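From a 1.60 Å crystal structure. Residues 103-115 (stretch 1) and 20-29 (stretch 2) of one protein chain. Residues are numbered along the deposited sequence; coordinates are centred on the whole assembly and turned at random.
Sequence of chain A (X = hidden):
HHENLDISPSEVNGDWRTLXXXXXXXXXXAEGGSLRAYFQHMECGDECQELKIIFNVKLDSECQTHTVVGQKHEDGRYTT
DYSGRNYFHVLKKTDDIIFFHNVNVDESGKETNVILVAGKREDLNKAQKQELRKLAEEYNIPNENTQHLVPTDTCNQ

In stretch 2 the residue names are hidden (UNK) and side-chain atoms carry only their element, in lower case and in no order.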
# COMPACT_ATOMS: atom_id res chain seq x y z
N VAL A 103 1.14 -7.18 5.90
CA VAL A 103 0.37 -8.12 6.67
C VAL A 103 -0.36 -7.27 7.72
O VAL A 103 0.25 -6.55 8.54
CB VAL A 103 1.24 -9.16 7.39
CG1 VAL A 103 0.31 -10.07 8.18
CG2 VAL A 103 2.02 -9.92 6.30
N ASN A 104 -1.66 -7.32 7.66
CA ASN A 104 -2.57 -6.68 8.67
C ASN A 104 -3.17 -7.71 9.53
O ASN A 104 -3.72 -8.73 9.05
CB ASN A 104 -3.63 -5.90 7.95
CG ASN A 104 -4.71 -5.35 8.85
OD1 ASN A 104 -5.75 -5.99 9.02
ND2 ASN A 104 -4.48 -4.18 9.47
N VAL A 105 -3.05 -7.49 10.86
CA VAL A 105 -3.74 -8.33 11.84
C VAL A 105 -4.76 -7.49 12.52
O VAL A 105 -4.43 -6.55 13.24
CB VAL A 105 -2.77 -8.93 12.84
CG1 VAL A 105 -3.49 -9.80 13.82
CG2 VAL A 105 -1.63 -9.67 12.10
N ASP A 106 -6.02 -7.74 12.19
CA ASP A 106 -7.06 -6.84 12.63
C ASP A 106 -7.39 -7.03 14.08
O ASP A 106 -6.81 -7.88 14.74
CB ASP A 106 -8.23 -6.83 11.68
CG ASP A 106 -9.21 -7.96 11.84
OD1 ASP A 106 -9.17 -8.67 12.84
OD2 ASP A 106 -10.11 -8.10 10.92
N GLU A 107 -8.22 -6.15 14.61
CA GLU A 107 -8.52 -6.22 16.05
C GLU A 107 -9.09 -7.54 16.47
O GLU A 107 -8.99 -7.96 17.66
CB GLU A 107 -9.47 -5.11 16.46
CG GLU A 107 -8.83 -3.73 16.45
CD GLU A 107 -9.64 -2.66 17.23
OE1 GLU A 107 -10.90 -2.75 17.28
OE2 GLU A 107 -9.01 -1.75 17.81
N SER A 108 -9.69 -8.23 15.53
CA SER A 108 -10.33 -9.52 15.85
C SER A 108 -9.39 -10.65 15.69
O SER A 108 -9.74 -11.80 15.98
CB SER A 108 -11.54 -9.79 14.97
OG SER A 108 -11.14 -10.13 13.65
N GLY A 109 -8.18 -10.35 15.24
CA GLY A 109 -7.16 -11.37 15.05
C GLY A 109 -7.05 -11.93 13.63
O GLY A 109 -6.20 -12.77 13.37
N LYS A 110 -7.87 -11.46 12.73
CA LYS A 110 -7.89 -11.96 11.37
C LYS A 110 -6.66 -11.40 10.65
O LYS A 110 -6.38 -10.20 10.68
CB LYS A 110 -9.15 -11.52 10.66
CG LYS A 110 -9.30 -12.04 9.24
CD LYS A 110 -10.51 -11.43 8.53
CE LYS A 110 -11.74 -12.28 8.63
NZ LYS A 110 -12.53 -12.21 7.33
N GLU A 111 -5.94 -12.28 9.99
CA GLU A 111 -4.76 -11.86 9.23
C GLU A 111 -5.05 -11.75 7.77
O GLU A 111 -5.61 -12.67 7.16
CB GLU A 111 -3.68 -12.93 9.38
CG GLU A 111 -2.32 -12.48 8.90
CD GLU A 111 -1.21 -13.53 9.15
OE1 GLU A 111 -1.14 -14.03 10.31
OE2 GLU A 111 -0.44 -13.83 8.19
N THR A 112 -4.64 -10.62 7.17
CA THR A 112 -4.81 -10.35 5.77
C THR A 112 -3.43 -10.00 5.18
O THR A 112 -2.68 -9.17 5.70
CB THR A 112 -5.76 -9.15 5.54
OG1 THR A 112 -7.02 -9.38 6.22
CG2 THR A 112 -6.07 -8.89 4.05
N ASN A 113 -3.12 -10.69 4.11
CA ASN A 113 -1.93 -10.43 3.28
C ASN A 113 -2.29 -9.55 2.11
O ASN A 113 -3.20 -9.87 1.37
CB ASN A 113 -1.31 -11.76 2.83
CG ASN A 113 -0.41 -12.34 3.94
OD1 ASN A 113 0.78 -12.13 3.94
ND2 ASN A 113 -1.00 -13.00 4.91
N VAL A 114 -1.51 -8.50 1.87
CA VAL A 114 -1.84 -7.44 0.92
C VAL A 114 -0.61 -7.10 0.07
O VAL A 114 0.51 -7.05 0.56
CB VAL A 114 -2.25 -6.17 1.67
CG1 VAL A 114 -2.70 -5.07 0.68
CG2 VAL A 114 -3.35 -6.43 2.70
N ILE A 115 -0.82 -6.89 -1.22
CA ILE A 115 0.14 -6.23 -2.07
C ILE A 115 -0.53 -4.95 -2.53
O ILE A 115 -1.64 -4.97 -3.03
CB ILE A 115 0.68 -7.07 -3.23
CG1 ILE A 115 1.35 -8.29 -2.64
CG2 ILE A 115 1.64 -6.19 -4.12
CD1 ILE A 115 1.73 -9.34 -3.80
N UNK A 20 -3.18 -0.22 -7.58
CA UNK A 20 -3.84 -1.48 -7.40
C UNK A 20 -3.63 -1.93 -5.97
O UNK A 20 -2.61 -1.63 -5.36
c UNK A 20 -3.24 -2.57 -8.30
o UNK A 20 -4.16 -1.67 -13.82
c UNK A 20 -4.86 -2.66 -11.74
c UNK A 20 -4.62 -2.90 -10.38
c UNK A 20 -2.60 -1.66 -10.56
c UNK A 20 -3.94 -1.94 -12.48
c UNK A 20 -3.48 -2.37 -9.79
c UNK A 20 -2.86 -1.39 -11.89
N UNK A 21 -4.62 -2.67 -5.45
CA UNK A 21 -4.40 -3.41 -4.20
C UNK A 21 -4.92 -4.81 -4.39
O UNK A 21 -6.01 -4.98 -4.89
c UNK A 21 -4.84 -3.46 -1.73
c UNK A 21 -5.77 -0.61 -1.80
c UNK A 21 -4.93 -1.29 -2.88
c UNK A 21 -5.17 -2.77 -3.01
N UNK A 22 -4.19 -5.83 -3.94
CA UNK A 22 -4.73 -7.18 -3.98
C UNK A 22 -4.55 -7.81 -2.60
O UNK A 22 -3.56 -7.54 -1.92
c UNK A 22 -4.87 -9.33 -5.26
c UNK A 22 -2.70 -8.20 -4.83
c UNK A 22 -4.11 -7.98 -5.06
N UNK A 23 -5.51 -8.57 -2.11
CA UNK A 23 -5.41 -9.10 -0.75
C UNK A 23 -6.13 -10.44 -0.68
O UNK A 23 -6.96 -10.71 -1.53
c UNK A 23 -6.01 -8.16 0.26
N UNK A 24 -5.79 -11.29 0.29
CA UNK A 24 -6.47 -12.57 0.40
C UNK A 24 -7.79 -12.55 1.11
O UNK A 24 -8.52 -13.53 1.01
o UNK A 24 -4.32 -14.11 2.96
o UNK A 24 -5.25 -12.13 2.83
c UNK A 24 -5.56 -13.63 1.05
c UNK A 24 -5.05 -13.26 2.37
N UNK A 25 -8.15 -11.45 1.76
CA UNK A 25 -9.48 -11.20 2.35
C UNK A 25 -10.06 -10.01 1.56
O UNK A 25 -9.72 -8.85 1.81
c UNK A 25 -9.05 -12.12 4.68
o UNK A 25 -8.15 -12.08 5.55
n UNK A 25 -9.69 -13.26 4.37
c UNK A 25 -9.41 -10.91 3.84
N UNK A 26 -10.91 -10.26 0.58
CA UNK A 26 -11.26 -9.20 -0.37
C UNK A 26 -12.04 -8.07 0.27
O UNK A 26 -11.94 -6.92 -0.19
c UNK A 26 -12.03 -9.74 -1.62
c UNK A 26 -12.07 -8.71 -2.72
c UNK A 26 -13.34 -10.21 -1.28
N UNK A 27 -12.84 -8.37 1.29
CA UNK A 27 -13.62 -7.35 1.94
C UNK A 27 -12.72 -6.26 2.50
O UNK A 27 -13.16 -5.12 2.67
c UNK A 27 -14.50 -7.93 3.02
c UNK A 27 -13.21 -9.80 4.12
o UNK A 27 -13.29 -10.54 3.06
c UNK A 27 -13.82 -8.40 4.22
o UNK A 27 -12.72 -10.13 5.23
N UNK A 28 -11.45 -6.57 2.78
CA UNK A 28 -10.58 -5.58 3.37
C UNK A 28 -10.17 -4.55 2.35
O UNK A 28 -9.80 -3.44 2.77
c UNK A 28 -9.32 -6.25 3.90
c UNK A 28 -9.81 -6.39 6.33
c UNK A 28 -9.55 -7.13 5.11
n UNK A 28 -10.21 -6.47 8.73
c UNK A 28 -9.92 -7.31 7.54
N UNK A 29 -10.20 -4.86 1.05
CA UNK A 29 -9.71 -3.95 0.03
C UNK A 29 -10.69 -3.51 -1.00
O UNK A 29 -10.40 -2.61 -1.80
c UNK A 29 -8.69 -5.84 -1.34
c UNK A 29 -8.41 -4.51 -0.64
c UNK A 29 -7.32 -4.62 0.36
O HOH W 1 -3.80 -13.94 5.50
O HOH W 2 -8.18 -4.56 8.93

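Position 20 has one carbon leading to a six-carbon ring that bears one oxygen. Its end leads away from stretch 1. This phenol is Tyr20.

Position 21 has four carbons, forked at the first, with one arm two carbons long. They pack on Val114. That is Ile21. Its CG2 lies 3.6 Å from CG1 of Val114.

Position 22 has one carbon carrying two more. Its backbone N donates to O of Ile115 at 2.8 Å, and its O accepts from N of Ile115 at 2.9 Å. The side chain packs on Ile115. This is Val22. Its CG1 is 3.9 Å from CB of Ile115.

Position 23 has a single side-chain carbon, packed on Val114 and Thr112, so it is Ala23. Its CB lies 4.0 Å from CG2 of Val114 and 3.9 Å from CG2 of Thr112.

Position 24 has two carbons, the second carrying two oxygens. One oxygen accepts a hydrogen bond from N of Asn113. This short carboxylate is Asp24. Its OD1 lies 2.9 Å from N of Asn113, and its backbone N donates to O of Asn113 at 3.1 Å. A water links OD2 with O of Glu111 and ND2 of Asn113.

Position 25 has two carbons, the second carrying one oxygen and one nitrogen. The side chain points toward stretch 1 and approaches Thr112 and Glu111. A short amide is Asn25. Its amide is probably turned over in the model.

Position 26 has three carbons, forked at the first, and no contact with stretch 1. It is Val26.

Position 27 has three carbons, the third carrying two oxygens. One oxygen lies near Lys110. This longer carboxylate is Glu27. Its OE2 forms a salt bridge with NZ of Lys110 at 3.0 Å.

Position 28 has four carbons in a row ending in nitrogen. The nitrogen reaches Asp106. Such an unbranched chain is lysine: Lys28. Its NZ forms a salt bridge with OD2 of Asp106 at 2.7 Å. A water joins NZ to OD1 of Asn104.

Position 29 has three carbons, forked at the first, buried but without contact to stretch 1. It is Val29.

The contact joins strand pairing to salt bridges, with Asp24 between them. The strands run antiparallel, and the Val22–Ile115 pair is hydrogen-bonded in both directions. Val114 and Ala23 share one face of the sheet; Ile115 and Val22 share the other. Asp24 continues the pairing with Asn113 through backbone and side chain. Glu27 and Lys28 reach Lys110 and Asp106 by salt bridges.

Stretch 2 (20-29) YIVADNVEKV
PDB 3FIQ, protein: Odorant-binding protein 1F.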